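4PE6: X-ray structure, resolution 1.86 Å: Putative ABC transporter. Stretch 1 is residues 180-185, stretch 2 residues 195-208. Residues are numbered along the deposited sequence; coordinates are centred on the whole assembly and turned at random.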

# COMPACT_ATOMS: atom_id res chain seq x y z
N THR A 180 10.64 -0.13 -22.86
CA THR A 180 9.36 -0.52 -22.31
C THR A 180 8.55 -1.07 -23.47
O THR A 180 8.22 -0.32 -24.39
N VAL A 181 8.25 -2.36 -23.45
CA VAL A 181 7.55 -2.99 -24.57
C VAL A 181 6.05 -3.03 -24.37
O VAL A 181 5.31 -3.30 -25.32
N ALA A 182 5.59 -2.77 -23.13
CA ALA A 182 4.18 -2.59 -22.84
C ALA A 182 3.96 -1.94 -21.48
O ALA A 182 4.75 -2.15 -20.54
N THR A 183 2.93 -1.11 -21.39
CA THR A 183 2.43 -0.62 -20.13
C THR A 183 0.97 -1.05 -19.94
O THR A 183 0.11 -0.85 -20.82
N VAL A 184 0.69 -1.62 -18.78
CA VAL A 184 -0.64 -2.05 -18.43
C VAL A 184 -1.01 -1.64 -17.01
O VAL A 184 -0.16 -1.17 -16.26
N THR A 185 -2.28 -1.83 -16.66
CA THR A 185 -2.77 -1.58 -15.30
C THR A 185 -3.05 -2.89 -14.57
O THR A 185 -3.81 -3.74 -15.06
N LYS A 195 -3.88 -11.20 -15.94
CA LYS A 195 -4.73 -11.09 -17.13
C LYS A 195 -4.19 -10.05 -18.12
O LYS A 195 -4.12 -10.32 -19.32
N ALA A 196 -3.80 -8.88 -17.61
CA ALA A 196 -3.31 -7.81 -18.48
C ALA A 196 -1.97 -8.18 -19.15
O ALA A 196 -1.79 -7.93 -20.35
N VAL A 197 -1.05 -8.75 -18.40
CA VAL A 197 0.23 -9.17 -18.98
C VAL A 197 0.02 -10.30 -20.00
O VAL A 197 0.61 -10.28 -21.08
N LEU A 198 -0.79 -11.28 -19.65
CA LEU A 198 -1.08 -12.40 -20.55
C LEU A 198 -1.57 -11.87 -21.89
O LEU A 198 -1.21 -12.40 -22.96
N GLY A 199 -2.39 -10.83 -21.82
CA GLY A 199 -2.94 -10.15 -22.98
C GLY A 199 -1.91 -9.64 -23.96
O GLY A 199 -2.13 -9.73 -25.16
N VAL A 200 -0.77 -9.14 -23.47
CA VAL A 200 0.23 -8.55 -24.36
C VAL A 200 1.41 -9.44 -24.74
O VAL A 200 2.11 -9.14 -25.70
N LEU A 201 1.63 -10.52 -24.00
CA LEU A 201 2.79 -11.38 -24.25
C LEU A 201 2.94 -11.86 -25.70
O LEU A 201 4.03 -11.76 -26.26
N PRO A 202 1.85 -12.34 -26.33
CA PRO A 202 2.02 -12.77 -27.72
C PRO A 202 2.53 -11.67 -28.67
O PRO A 202 3.15 -11.97 -29.68
N SER A 203 2.28 -10.40 -28.34
CA SER A 203 2.64 -9.30 -29.24
C SER A 203 4.02 -8.70 -28.98
O SER A 203 4.42 -7.81 -29.72
N VAL A 204 4.73 -9.14 -27.94
CA VAL A 204 6.00 -8.51 -27.60
C VAL A 204 7.20 -9.45 -27.65
O VAL A 204 7.06 -10.67 -27.59
N SER A 205 8.38 -8.85 -27.77
CA SER A 205 9.67 -9.55 -27.73
C SER A 205 9.91 -10.08 -26.32
O SER A 205 9.18 -9.73 -25.39
N THR A 206 10.97 -10.87 -26.17
CA THR A 206 11.36 -11.42 -24.88
C THR A 206 11.40 -10.34 -23.80
O THR A 206 11.93 -9.24 -24.01
N VAL A 207 10.83 -10.66 -22.64
CA VAL A 207 10.69 -9.70 -21.55
C VAL A 207 11.65 -10.07 -20.43
O VAL A 207 11.54 -11.14 -19.87
N ASP A 208 12.56 -9.17 -20.08
CA ASP A 208 13.56 -9.44 -19.05
C ASP A 208 13.09 -9.10 -17.63
O ASP A 208 13.52 -9.72 -16.64

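When a helix packs alongside a β-strand, the contact is often built from small, β-branched and apolar side chains, whose compact shapes let two backbones come close without polar bonds between them. The pairing of strand 180-185 with the stretch 195-208 of this putative ABC transporter illustrates the principle. The helix 195-200 runs at 151° to the strand, not far from antiparallel, with an axial approach of 8.3 Å. No hydrogen bond crosses between the two stretches, and the 336 Å² buried between them is held largely by apolar contacts.

Two valines of the strand, V181 and V184, give up the most surface, 68 and 60 Å². V184 points toward the helix with chi1 in the m well (-59°), and its atoms reach three residues of the second stretch. Its CB lies 3.9 Å from A196 CB; here, where the second stretch offers only a methyl, the CA atoms of V184 and A196 are 6.3 Å apart. From there V184 CG1 reaches V200 CG1 at 4.2 Å, while V184 CG2 approaches V197 CG2 at 4.4 Å. V200 is also in m and points toward the strand; V197, in t, points sideways and contributes less. A196 is further covered by the backbone of T185, whose O lies 3.9 Å from A196 CB, although the T185 side chain itself sets out away from the helix.

V181, likewise in m (-67°), serves the other end of the contact, beyond the helix. Its CG2 packs 4.1 Å from V204 CB and 4.2 Å from V207 CG2, so one methyl touches two valines of the loop. V204 points inward in m, and its CG1 comes within 3.6 Å of V181 O, an apolar methyl against a backbone carbonyl. V207, in t, points sideways and is buried. Between the two valines, A182 also points toward the second stretch, and its CB meets V200 CG2 at 4.0 Å. An irregularity in the strand accompanies this: V181 has phi/psi of -94/-14, outside the usual β region, and consecutive side chains 181 and 182 both face the same partner. Strict alternation returns afterward, with T183 away and V184 toward.

The polar side chains make no hydrogen bond across the contact; T183, in mid-strand, points away. S203, chi1 p, turns its OG back to V200 O at 2.8 Å, the same carbonyl that receives S203 N at 2.9 Å, bracing the turn that leads from V200 to V204. D208 OD2 is bonded elsewhere in the structure.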

# COMPACT_ATOMS: atom_id res chain seq x y z
CB THR A 180 8.62 0.65 -21.61
OG1 THR A 180 9.34 1.08 -20.46
CG2 THR A 180 7.26 0.22 -21.16
CB VAL A 181 8.09 -4.40 -24.91
CG1 VAL A 181 9.51 -4.31 -25.46
CG2 VAL A 181 8.01 -5.34 -23.71
CB ALA A 182 3.44 -3.93 -22.90
CB THR A 183 2.54 0.91 -20.04
OG1 THR A 183 3.88 1.29 -20.41
CG2 THR A 183 2.22 1.41 -18.63
CB VAL A 184 -0.80 -3.56 -18.63
CG1 VAL A 184 -0.52 -3.90 -20.08
CG2 VAL A 184 0.09 -4.36 -17.69
CB THR A 185 -4.06 -0.77 -15.30
OG1 THR A 185 -3.82 0.53 -15.86
CG2 THR A 185 -4.62 -0.63 -13.88
CB LYS A 195 -6.16 -10.72 -16.73
CG LYS A 195 -7.17 -10.91 -17.84
CD LYS A 195 -8.47 -10.16 -17.56
CE LYS A 195 -9.56 -10.62 -18.52
NZ LYS A 195 -10.42 -11.70 -17.95
CB ALA A 196 -3.17 -6.51 -17.71
CB VAL A 197 1.24 -9.61 -17.89
CG1 VAL A 197 2.46 -10.32 -18.48
CG2 VAL A 197 1.68 -8.40 -17.06
CB LEU A 198 -2.16 -13.32 -19.95
CG LEU A 198 -2.59 -14.50 -20.81
CD1 LEU A 198 -1.41 -15.44 -20.99
CD2 LEU A 198 -3.80 -15.21 -20.20
CB VAL A 200 0.79 -7.21 -23.80
CG1 VAL A 200 -0.33 -6.22 -23.53
CG2 VAL A 200 1.64 -7.44 -22.55
CB LEU A 201 2.82 -12.58 -23.28
CG LEU A 201 3.25 -12.25 -21.86
CD1 LEU A 201 3.24 -13.50 -20.97
CD2 LEU A 201 4.62 -11.58 -21.81
CB PRO A 202 0.61 -13.24 -28.13
CG PRO A 202 -0.09 -13.53 -26.84
CD PRO A 202 0.46 -12.52 -25.86
CB SER A 203 1.59 -8.20 -29.16
OG SER A 203 1.69 -7.52 -27.92
CB VAL A 204 5.96 -7.79 -26.23
CG1 VAL A 204 4.90 -6.71 -26.23
CG2 VAL A 204 5.75 -8.77 -25.08
CB SER A 205 10.83 -8.60 -28.09
OG SER A 205 10.56 -7.86 -29.27
CB THR A 206 12.74 -12.10 -24.96
OG1 THR A 206 12.78 -12.98 -26.10
CG2 THR A 206 13.01 -12.92 -23.68
CB VAL A 207 9.24 -9.69 -21.02
CG1 VAL A 207 9.12 -8.76 -19.82
CG2 VAL A 207 8.28 -9.27 -22.12
CB ASP A 208 14.84 -8.69 -19.40
CG ASP A 208 15.35 -9.07 -20.78
OD1 ASP A 208 15.77 -10.23 -20.91
OD2 ASP A 208 15.28 -8.27 -21.74